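Local structure of thermostable carboxypeptidase 1 (Pyrococcus furiosus, 1KA2) at residues Ile297-Ser300 / Gln301-Phe304; Trp305-Ile308 / Ile309-Lys313; Lys457-Leu460 / Arg461-His465. The protein removes amino acids one after another from the C-terminus of peptides, as a cobalt-dependent homodimeric metallocarboxypeptidase of the M32 family with broad specificity. All coordinates share one frame; numbering follows the deposited sequence.

Contact 1. Residues Ile297-Ser300 / Gln301-Phe304; sequences IHES and QSRF. With MG (magnesium ion), chain B.
The catalytic metal site of this HEXXH peptidase, a cobalt site occupied here by magnesium, takes its third protein ligand from helix 295-309, where Ser302 bonds to Glu299 and Arg303 lies alongside it. Glu299 OE2 binds the magnesium ion at 2.1 Å, and Ser302 OG donates a hydrogen bond of 2.8 Å to the same Glu299 OE2, coming from above the carboxylate plane. Ser302 can do this because its OG stands between backbone N and carbonyl carbon (chi1 62°), turned back toward the preceding turn. The other oxygen faces Arg303: Glu299 OE1 lies 3.8 Å from Arg303 NE, a long salt bridge in which no N-H points at the oxygen, while Arg303 NH1 pairs with Glu306. Water 1 closes the gap, donating to Glu299 OE1 and accepting from Arg303 NE at 2.9 Å in the guanidinium plane. Both carboxylate oxygens are thus held, which probably limits rotation of the carboxylate. His269 and His273 of the HEXXH helix 261-278 and three waters complete the magnesium shell, and His298, also of the HES/GQ motif, hydrogen-bonds to His273 from the second shell. On another side of the helix, Ser300 OG receives Gln301 NE2 at 3.1 Å, nearly straight (166°) and in the amide plane. Gln301 OE1 accepts from His465 NE2 on helix 454-465.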
loop_
_atom_site.group_PDB
_atom_site.type_symbol
_atom_site.label_atom_id
_atom_site.label_comp_id
_atom_site.label_asym_id
_atom_site.label_seq_id
_atom_site.Cartn_x
_atom_site.Cartn_y
_atom_site.Cartn_z
ATOM N N ILE A 297 14.054 -13.733 -18.694
ATOM C CA ILE A 297 14.228 -12.499 -19.459
ATOM C C ILE A 297 14.380 -11.346 -18.459
ATOM O O ILE A 297 15.147 -10.411 -18.689
ATOM C CB ILE A 297 13.024 -12.221 -20.401
ATOM C CG1 ILE A 297 12.823 -13.420 -21.334
ATOM C CG2 ILE A 297 13.277 -10.947 -21.226
ATOM C CD1 ILE A 297 14.026 -13.731 -22.197
ATOM N N HIS A 298 13.653 -11.409 -17.340
ATOM C CA HIS A 298 13.753 -10.336 -16.348
ATOM C C HIS A 298 15.163 -10.267 -15.783
ATOM O O HIS A 298 15.726 -9.191 -15.647
ATOM C CB HIS A 298 12.738 -10.521 -15.215
ATOM C CG HIS A 298 11.774 -9.378 -15.087
ATOM N ND1 HIS A 298 12.151 -8.132 -14.634
ATOM C CD2 HIS A 298 10.453 -9.289 -15.377
ATOM C CE1 HIS A 298 11.103 -7.325 -14.649
ATOM N NE2 HIS A 298 10.062 -8.002 -15.097
ATOM N N GLU A 299 15.746 -11.417 -15.471
ATOM C CA GLU A 299 17.105 -11.431 -14.949
ATOM C C GLU A 299 18.142 -11.061 -16.012
ATOM O O GLU A 299 19.291 -10.774 -15.687
ATOM C CB GLU A 299 17.412 -12.794 -14.325
ATOM C CG GLU A 299 16.811 -12.933 -12.923
ATOM C CD GLU A 299 17.568 -12.137 -11.877
ATOM O OE1 GLU A 299 18.617 -12.576 -11.389
ATOM O OE2 GLU A 299 17.146 -11.037 -11.516
ATOM N N SER A 300 17.757 -11.073 -17.283
ATOM C CA SER A 300 18.719 -10.665 -18.307
ATOM C C SER A 300 18.829 -9.136 -18.244
ATOM O O SER A 300 19.854 -8.556 -18.590
ATOM C CB SER A 300 18.266 -11.100 -19.713
ATOM O OG SER A 300 17.153 -10.351 -20.165
ATOM N N GLN A 301 17.763 -8.487 -17.784
ATOM C CA GLN A 301 17.746 -7.033 -17.686
ATOM C C GLN A 301 18.446 -6.563 -16.427
ATOM O O GLN A 301 19.274 -5.650 -16.475
ATOM C CB GLN A 301 16.305 -6.527 -17.719
ATOM C CG GLN A 301 15.616 -6.879 -19.013
ATOM C CD GLN A 301 16.397 -6.383 -20.219
ATOM O OE1 GLN A 301 16.497 -5.180 -20.456
ATOM N NE2 GLN A 301 16.971 -7.313 -20.975
ATOM N N SER A 302 18.124 -7.191 -15.299
ATOM C CA SER A 302 18.747 -6.815 -14.039
ATOM C C SER A 302 20.257 -7.052 -14.098
ATOM O O SER A 302 21.032 -6.222 -13.630
ATOM C CB SER A 302 18.145 -7.616 -12.879
ATOM O OG SER A 302 18.368 -9.011 -13.034
ATOM N N ARG A 303 20.670 -8.186 -14.664
ATOM C CA ARG A 303 22.096 -8.507 -14.759
ATOM C C ARG A 303 22.777 -7.648 -15.814
ATOM O O ARG A 303 23.970 -7.371 -15.723
ATOM C CB ARG A 303 22.304 -9.985 -15.090
ATOM C CG ARG A 303 21.817 -10.941 -14.004
ATOM C CD ARG A 303 22.568 -10.738 -12.679
ATOM N NE ARG A 303 22.361 -11.878 -11.789
ATOM C CZ ARG A 303 22.801 -11.959 -10.539
ATOM N NH1 ARG A 303 23.480 -10.956 -10.001
ATOM N NH2 ARG A 303 22.572 -13.055 -9.832
ATOM N N PHE A 304 22.020 -7.220 -16.819
ATOM C CA PHE A 304 22.595 -6.364 -17.843
ATOM C C PHE A 304 23.076 -5.084 -17.166
ATOM O O PHE A 304 24.237 -4.695 -17.307
ATOM C CB PHE A 304 21.565 -6.005 -18.918
ATOM C CG PHE A 304 22.150 -5.216 -20.070
ATOM C CD1 PHE A 304 22.790 -5.868 -21.122
ATOM C CD2 PHE A 304 22.100 -3.825 -20.078
ATOM C CE1 PHE A 304 23.372 -5.148 -22.165
ATOM C CE2 PHE A 304 22.681 -3.091 -21.122
ATOM C CZ PHE A 304 23.317 -3.754 -22.163
HETATM MG MG MG B . 16.604 -9.876 -9.797
HETATM O O HOH W 1 20.619 -14.062 -12.389
HETATM O O HOH W 2 15.918 -9.009 -7.902
HETATM O O HOH W 3 15.012 -11.285 -9.393
HETATM O O HOH W 4 17.752 -11.431 -8.684
#

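Contact 2. Residues Trp305-Ile308 / Ile309-Lys313; sequences WENI and IGRSK
Arg311 folds back along the last turn of helix 295-309 and grips Asn307 and Glu306 together. Its NE gives a hydrogen bond of 2.9 Å to Asn307 OD1, which sits at the guanidinium edge, 5° out of its plane; the chain, extended from CG to NE, runs beside Asn307 in the same direction. Arg311 NH2 reaches Glu306 OE2 at 3.4 Å, a salt bridge whose hydrogen bond is weak. Arg311 NH1 is taken by the carbonyl of Phe342, and Glu306 OE1 by Arg303 and the metal ligand His269. With an alanine here, Asn307 OD1 and Glu306 OE2 would probably lose their N-H partners, and a gap would open beside both. Packing is tight on the indole: Ile309 CD1 lies over one face of Trp305, 4.1 Å from the centroid of its six-membered ring, while Phe223 and Phe271 meet the indole edge-to-face. Tight too is Gly310, whose N donates to Trp305 O at 2.8 Å; a CB there would collide with Glu306 O. Beyond Ser312 the contact loosens: partly exposed Lys313 touches nothing in 305-308 and extends instead to Glu336. Chain direction changes through a type I turn from Ile309 to Ser312, and Ser312 OG caps Phe315 N: a wide pi-type helix end leading through a short turn into the N-cap of helix 313-326.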
loop_
_atom_site.group_PDB
_atom_site.type_symbol
_atom_site.label_atom_id
_atom_site.label_comp_id
_atom_site.label_asym_id
_atom_site.label_seq_id
_atom_site.Cartn_x
_atom_site.Cartn_y
_atom_site.Cartn_z
ATOM N N TRP A 305 22.185 -4.431 -16.420
ATOM C CA TRP A 305 22.555 -3.194 -15.746
ATOM C C TRP A 305 23.539 -3.395 -14.605
ATOM O O TRP A 305 24.462 -2.590 -14.418
ATOM C CB TRP A 305 21.306 -2.464 -15.238
ATOM C CG TRP A 305 20.517 -1.911 -16.368
ATOM C CD1 TRP A 305 19.641 -2.584 -17.156
ATOM C CD2 TRP A 305 20.659 -0.612 -16.946
ATOM N NE1 TRP A 305 19.235 -1.794 -18.196
ATOM C CE2 TRP A 305 19.846 -0.575 -18.092
ATOM C CE3 TRP A 305 21.407 0.527 -16.610
ATOM C CZ2 TRP A 305 19.755 0.554 -18.912
ATOM C CZ3 TRP A 305 21.315 1.654 -17.433
ATOM C CH2 TRP A 305 20.496 1.651 -18.567
ATOM N N GLU A 306 23.358 -4.463 -13.843
ATOM C CA GLU A 306 24.248 -4.716 -12.714
ATOM C C GLU A 306 25.689 -5.073 -13.089
ATOM O O GLU A 306 26.629 -4.405 -12.658
ATOM C CB GLU A 306 23.694 -5.839 -11.835
ATOM C CG GLU A 306 24.579 -6.138 -10.635
ATOM C CD GLU A 306 24.272 -7.479 -10.022
ATOM O OE1 GLU A 306 23.399 -8.183 -10.579
ATOM O OE2 GLU A 306 24.902 -7.831 -8.997
ATOM N N ASN A 307 25.856 -6.131 -13.881
ATOM C CA ASN A 307 27.192 -6.611 -14.257
ATOM C C ASN A 307 27.783 -6.053 -15.551
ATOM O O ASN A 307 28.947 -5.661 -15.583
ATOM C CB ASN A 307 27.186 -8.142 -14.320
ATOM C CG ASN A 307 26.710 -8.779 -13.020
ATOM O OD1 ASN A 307 27.051 -8.319 -11.927
ATOM N ND2 ASN A 307 25.933 -9.846 -13.134
ATOM N N ILE A 308 26.994 -6.030 -16.617
ATOM C CA ILE A 308 27.480 -5.506 -17.885
ATOM C C ILE A 308 27.909 -4.046 -17.758
ATOM O O ILE A 308 28.957 -3.654 -18.258
ATOM C CB ILE A 308 26.395 -5.613 -18.977
ATOM C CG1 ILE A 308 25.926 -7.072 -19.101
ATOM C CG2 ILE A 308 26.934 -5.102 -20.310
ATOM C CD1 ILE A 308 27.026 -8.060 -19.498
ATOM N N ILE A 309 27.087 -3.251 -17.074
ATOM C CA ILE A 309 27.332 -1.821 -16.877
ATOM C C ILE A 309 27.886 -1.460 -15.505
ATOM O O ILE A 309 28.907 -0.772 -15.396
ATOM C CB ILE A 309 26.035 -1.008 -17.091
ATOM C CG1 ILE A 309 25.573 -1.174 -18.533
ATOM C CG2 ILE A 309 26.257 0.456 -16.746
ATOM C CD1 ILE A 309 24.376 -0.323 -18.930
ATOM N N GLY A 310 27.205 -1.919 -14.460
ATOM C CA GLY A 310 27.618 -1.607 -13.103
ATOM C C GLY A 310 29.007 -2.022 -12.654
ATOM O O GLY A 310 29.574 -1.383 -11.776
ATOM N N ARG A 311 29.569 -3.077 -13.235
ATOM C CA ARG A 311 30.906 -3.511 -12.833
ATOM C C ARG A 311 31.951 -3.134 -13.884
ATOM O O ARG A 311 33.116 -3.522 -13.782
ATOM C CB ARG A 311 30.939 -5.028 -12.577
ATOM C CG ARG A 311 30.160 -5.475 -11.355
ATOM C CD ARG A 311 30.316 -6.969 -11.146
ATOM N NE ARG A 311 29.263 -7.494 -10.285
ATOM C CZ ARG A 311 29.269 -7.470 -8.960
ATOM N NH1 ARG A 311 30.284 -6.953 -8.300
ATOM N NH2 ARG A 311 28.238 -7.959 -8.293
ATOM N N SER A 312 31.521 -2.376 -14.892
ATOM C CA SER A 312 32.420 -1.937 -15.958
ATOM C C SER A 312 33.277 -0.767 -15.467
ATOM O O SER A 312 32.858 0.003 -14.595
ATOM C CB SER A 312 31.628 -1.503 -17.200
ATOM O OG SER A 312 31.038 -0.234 -17.009
ATOM N N LYS A 313 34.472 -0.628 -16.031
ATOM C CA LYS A 313 35.383 0.445 -15.639
ATOM C C LYS A 313 34.752 1.827 -15.820
ATOM O O LYS A 313 34.957 2.730 -15.006
ATOM C CB LYS A 313 36.654 0.344 -16.471
ATOM C CG LYS A 313 37.722 1.321 -16.072
ATOM C CD LYS A 313 38.159 1.025 -14.665
ATOM C CE LYS A 313 39.332 1.874 -14.241
ATOM N NZ LYS A 313 39.814 1.408 -12.919
#

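Contact 3. Residues Lys457-Leu460 / Arg461-His465; sequences KAWL and REKIH
The indole of Trp459 carries the aliphatic part of Lys463 on one face, with Leu460 CD1 at its edge, in plane; five residues beyond Leu460, the imidazole of His465 has Leu460 O and Leu460 CB over one face. Both rings belong to the last two turns of helix 454-465, which ends in a wide pi-type turn. Lys463 CG sits 3.6 Å from the centroid of the six-membered ring of Trp459, only 5° off the normal and so squarely over its centre. The lysine chain, bent at chi2 (-59°) and again at chi4, then swings across the indole, bringing Lys463 NZ to 4.3 Å from the centroid of the five-membered ring of Trp459: an off-centre cation-pi contact. Asp440 on helix 421-440 joins the two groups, accepting from Trp459 NE1 and lying in a long, weak ion pair with Lys463 NZ; its charge probably favours the ammonium's place over the ring.

At the second ring, Leu460 O accepts two hydrogen bonds, from Ile464 N at 2.8 Å and from His465 N at 3.1 Å, the donors arriving from opposite faces of its carbonyl plane, so the regular four-residue step and the wider five-residue step share one acceptor. The wider turn, with CG of His465 anti to its carbonyl carbon (chi1 -53°), lets the imidazole lie over Leu460. Both imidazole nitrogens are satisfied, His465 NE2 by Gln301 and His465 ND1 by Gln279, while Tyr276 stacks on the ring, which probably fixes its tilt. On the outer side Glu462 turns to Arg466 in a salt bridge. Against the imidazole, Leu460 CB comes within 3.6 Å of His465 CE1.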
loop_
_atom_site.group_PDB
_atom_site.type_symbol
_atom_site.label_atom_id
_atom_site.label_comp_id
_atom_site.label_asym_id
_atom_site.label_seq_id
_atom_site.Cartn_x
_atom_site.Cartn_y
_atom_site.Cartn_z
ATOM N N LYS A 457 18.763 2.623 -23.252
ATOM C CA LYS A 457 17.453 2.336 -22.693
ATOM C C LYS A 457 16.477 2.088 -23.839
ATOM O O LYS A 457 15.637 1.191 -23.772
ATOM C CB LYS A 457 16.969 3.512 -21.826
ATOM C CG LYS A 457 17.739 3.671 -20.515
ATOM C CD LYS A 457 17.627 5.079 -19.951
ATOM C CE LYS A 457 16.201 5.437 -19.575
ATOM N NZ LYS A 457 16.098 6.830 -19.051
ATOM N N ALA A 458 16.602 2.877 -24.898
ATOM C CA ALA A 458 15.723 2.748 -26.058
ATOM C C ALA A 458 15.995 1.455 -26.841
ATOM O O ALA A 458 15.075 0.846 -27.394
ATOM C CB ALA A 458 15.893 3.969 -26.971
ATOM N N TRP A 459 17.257 1.038 -26.886
ATOM C CA TRP A 459 17.616 -0.190 -27.602
ATOM C C TRP A 459 16.942 -1.357 -26.894
ATOM O O TRP A 459 16.371 -2.233 -27.535
ATOM C CB TRP A 459 19.136 -0.391 -27.600
ATOM C CG TRP A 459 19.603 -1.520 -28.465
ATOM C CD1 TRP A 459 20.049 -1.437 -29.755
ATOM C CD2 TRP A 459 19.698 -2.902 -28.096
ATOM N NE1 TRP A 459 20.423 -2.679 -30.209
ATOM C CE2 TRP A 459 20.217 -3.597 -29.212
ATOM C CE3 TRP A 459 19.397 -3.620 -26.932
ATOM C CZ2 TRP A 459 20.445 -4.975 -29.196
ATOM C CZ3 TRP A 459 19.625 -4.997 -26.916
ATOM C CH2 TRP A 459 20.144 -5.655 -28.044
ATOM N N LEU A 460 17.014 -1.355 -25.562
ATOM C CA LEU A 460 16.392 -2.404 -24.763
ATOM C C LEU A 460 14.875 -2.406 -24.967
ATOM O O LEU A 460 14.258 -3.461 -25.056
ATOM C CB LEU A 460 16.715 -2.217 -23.272
ATOM C CG LEU A 460 17.882 -2.966 -22.588
ATOM C CD1 LEU A 460 18.419 -4.093 -23.459
ATOM C CD2 LEU A 460 18.969 -2.009 -22.253
ATOM N N ARG A 461 14.276 -1.222 -25.059
ATOM C CA ARG A 461 12.830 -1.119 -25.249
ATOM C C ARG A 461 12.372 -1.802 -26.531
ATOM O O ARG A 461 11.515 -2.685 -26.506
ATOM C CB ARG A 461 12.401 0.352 -25.274
ATOM C CG ARG A 461 10.909 0.569 -25.458
ATOM C CD ARG A 461 10.520 1.951 -24.972
ATOM N NE ARG A 461 9.161 1.969 -24.434
ATOM C CZ ARG A 461 8.697 2.892 -23.592
ATOM N NH1 ARG A 461 9.481 3.887 -23.184
ATOM N NH2 ARG A 461 7.448 2.813 -23.137
ATOM N N GLU A 462 12.949 -1.383 -27.651
ATOM C CA GLU A 462 12.601 -1.933 -28.955
ATOM C C GLU A 462 12.871 -3.420 -29.078
ATOM O O GLU A 462 12.070 -4.152 -29.665
ATOM C CB GLU A 462 13.373 -1.211 -30.061
ATOM C CG GLU A 462 12.593 -0.113 -30.749
ATOM C CD GLU A 462 11.327 -0.627 -31.405
ATOM O OE1 GLU A 462 11.415 -1.568 -32.231
ATOM O OE2 GLU A 462 10.245 -0.084 -31.092
ATOM N N LYS A 463 13.997 -3.869 -28.538
ATOM C CA LYS A 463 14.343 -5.281 -28.643
ATOM C C LYS A 463 13.611 -6.197 -27.666
ATOM O O LYS A 463 13.119 -7.255 -28.056
ATOM C CB LYS A 463 15.860 -5.467 -28.484
ATOM C CG LYS A 463 16.703 -4.839 -29.587
ATOM C CD LYS A 463 16.337 -5.409 -30.947
ATOM C CE LYS A 463 17.384 -5.090 -32.015
ATOM N NZ LYS A 463 17.460 -3.641 -32.351
ATOM N N ILE A 464 13.510 -5.784 -26.404
ATOM C CA ILE A 464 12.875 -6.619 -25.381
ATOM C C ILE A 464 11.585 -6.112 -24.720
ATOM O O ILE A 464 10.538 -6.756 -24.800
ATOM C CB ILE A 464 13.861 -6.903 -24.225
ATOM C CG1 ILE A 464 15.199 -7.423 -24.765
ATOM C CG2 ILE A 464 13.242 -7.892 -23.261
ATOM C CD1 ILE A 464 15.100 -8.708 -25.557
ATOM N N HIS A 465 11.685 -4.964 -24.057
ATOM C CA HIS A 465 10.586 -4.365 -23.292
ATOM C C HIS A 465 9.183 -4.181 -23.891
ATOM O O HIS A 465 8.214 -4.745 -23.381
ATOM C CB HIS A 465 11.066 -3.026 -22.723
ATOM C CG HIS A 465 12.354 -3.125 -21.954
ATOM N ND1 HIS A 465 13.014 -2.020 -21.459
ATOM C CD2 HIS A 465 13.094 -4.200 -21.588
ATOM C CE1 HIS A 465 14.104 -2.411 -20.820
ATOM N NE2 HIS A 465 14.176 -3.728 -20.886
#

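In the fold
Contacts 1 and 2 follow one another on helix 295-309, joined where Phe304 O probably accepts from Ile309 N; contact 3 lies on helix 454-465, packed against them. Contact 1 is the most central, about 7 Å from the chain centre to its own centre, and its chemistry is that of metal, carboxylate and water. Contact 2, about 17 Å out, is still buried and combines charge pairs with aromatic packing at a helix end. Contact 3 is only partly buried, with Trp459, Leu460, Ile464 and His465 buried and Ala458 and Glu462 exposed. Gln301 OE1 and His465 NE2, 2.8 Å apart, tie contact 1 to contact 3, whereas 2 and 3 meet through apolar packing of Trp305 on Lys457 and Leu460.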